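Local coordinates for 3-keto-5-aminohexanoate cleavage protein (Burkholderia xenovorans LB400, PDB 3E02), which is a zinc-dependent member of the beta-keto acid cleavage enzyme family that probably cleaves 3-keto-5-aminohexanoate or a related beta-keto acid, at the interface of chains A and B. Residues are numbered along the deposited sequence; one frame, centred on the assembly and turned at random. Chains: chain A/B, uncharacterized protein DUF849.

The interface of chains A and B. Residues chain A 211, 242, 245-246; chain B 249-250.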
ATOM      1  N   PRO A 211       3.833  10.600  -1.607  1.00 41.27           N
ATOM      2  CA  PRO A 211       3.060  10.248  -0.395  1.00 40.82           C
ATOM      3  C   PRO A 211       2.986   8.777  -0.023  1.00 39.15           C
ATOM      4  O   PRO A 211       3.040   8.456   1.167  1.00 40.03           O
ATOM      5  CB  PRO A 211       1.649  10.737  -0.753  1.00 42.25           C
ATOM      6  CG  PRO A 211       1.921  11.958  -1.497  1.00 46.25           C
ATOM      7  CD  PRO A 211       3.033  11.524  -2.447  1.00 42.91           C
ATOM      8  N   PRO A 242       3.624  19.853   2.655  1.00 34.55           N
ATOM      9  CA  PRO A 242       2.711  18.712   2.433  1.00 35.14           C
ATOM     10  C   PRO A 242       3.100  17.466   3.217  1.00 34.77           C
ATOM     11  O   PRO A 242       2.229  16.818   3.790  1.00 34.41           O
ATOM     12  CB  PRO A 242       2.835  18.439   0.926  1.00 35.79           C
ATOM     13  CG  PRO A 242       3.385  19.653   0.356  1.00 38.89           C
ATOM     14  CD  PRO A 242       4.141  20.384   1.381  1.00 34.61           C
ATOM     15  N   THR A 245       2.514  17.980   7.034  1.00 31.57           N
ATOM     16  CA  THR A 245       1.046  18.000   7.244  1.00 32.38           C
ATOM     17  C   THR A 245       0.517  16.553   7.216  1.00 33.10           C
ATOM     18  O   THR A 245      -0.291  16.156   8.071  1.00 33.11           O
ATOM     19  CB  THR A 245       0.330  18.891   6.240  1.00 32.56           C
ATOM     20  OG1 THR A 245       0.868  20.217   6.345  1.00 31.05           O
ATOM     21  CG2 THR A 245      -1.199  18.925   6.496  1.00 29.97           C
HETATM   22  N   MSE A 246       0.983  15.769   6.242  1.00 34.36           N
HETATM   23  CA  MSE A 246       0.640  14.336   6.129  0.50 35.98           C
HETATM   24  C   MSE A 246       1.029  13.617   7.443  1.00 35.43           C
HETATM   25  O   MSE A 246       0.236  12.847   8.001  1.00 35.48           O
HETATM   26  CB  MSE A 246       1.347  13.748   4.883  0.50 36.25           C
HETATM   27  CG  MSE A 246       0.868  12.426   4.298  0.50 36.19           C
HETATM   28 SE   MSE A 246       1.116  12.579   2.289  0.38 46.31          SE
HETATM   29  CE  MSE A 246       2.875  13.051   2.222  0.50 34.56           C
TER
ATOM     30  N   ILE B 249      -3.237  17.418  -0.711  1.00 33.72           N
ATOM     31  CA  ILE B 249      -1.824  16.971  -0.765  1.00 34.36           C
ATOM     32  C   ILE B 249      -1.585  15.947  -1.884  1.00 35.89           C
ATOM     33  O   ILE B 249      -0.561  15.991  -2.583  1.00 36.36           O
ATOM     34  CB  ILE B 249      -1.380  16.421   0.609  1.00 33.89           C
ATOM     35  CG1 ILE B 249      -1.304  17.580   1.622  1.00 35.79           C
ATOM     36  CG2 ILE B 249      -0.024  15.679   0.525  1.00 33.89           C
ATOM     37  CD1 ILE B 249      -1.106  17.116   3.054  1.00 34.48           C
ATOM     38  N   LEU B 250      -2.546  15.046  -2.073  1.00 35.75           N
ATOM     39  CA  LEU B 250      -2.476  14.047  -3.149  1.00 36.42           C
ATOM     40  C   LEU B 250      -2.810  14.578  -4.563  1.00 37.97           C
ATOM     41  O   LEU B 250      -2.780  13.802  -5.516  1.00 41.15           O
ATOM     42  CB  LEU B 250      -3.393  12.859  -2.816  1.00 35.77           C
ATOM     43  CG  LEU B 250      -3.067  12.044  -1.560  1.00 36.25           C
ATOM     44  CD1 LEU B 250      -4.161  10.990  -1.379  1.00 36.89           C
ATOM     45  CD2 LEU B 250      -1.671  11.404  -1.637  1.00 39.13           C
TER
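Helix 240-249 and the N-terminal turn of helix 211-225 in chain A receive the C-terminal end of helix 240-249 of chain B and the loop residue that follows it. The patch illustrates how a helix end can seat one branched side chain between the residues of a facing helix. B:Ile249 is that side chain, with 59 Å² of its surface hidden, more than any other residue here. Its two branches part company. The longer one, through CG1, carries the terminal methyl CD1 to the backbone of the partner helix, where it lies 3.4 Å from the carbonyl oxygen O of A:Pro242. The same methyl meets the methyl CG2 of A:Thr245 at 3.9 Å. Chi1 of -69° sets CG1 beside the backbone N and leaves the short branch CG2 anti to it, directed at two other chain A groups. It lies 3.7 Å from the selenium SE of the selenomethionine A:Met246 and 4.0 Å from the ring carbon CB of A:Pro242. The A:Met246 side chain runs obliquely across the isoleucine; its turn at chi3 (54°) directs the methyl CE back toward chain A and leaves the selenium as its nearest atom to CG2.

B:Leu250 makes a separate contact with the other helix. Its methyl CD2 comes up to the CB-CG edge of the A:Pro211 ring, close to the ring plane, 3.5 Å from CB and 3.6 Å from CG, a snug fit in which the two side chains pass in opposite directions. The patch, which hides 147 Å² in all, packs methyl groups and proline rings against each other, with the selenium and a backbone carbonyl oxygen also in contact. The interface is two-fold symmetric, so the same contacts recur with the chains exchanged; the pairing belongs to the deposited tetramer, which may or may not be the form in solution. In each subunit, helices 211-225 and 240-249 flank strand 229-235 in sequence and lie on the outer, helical layer around the beta-strands of the TIM-barrel fold typical of this family.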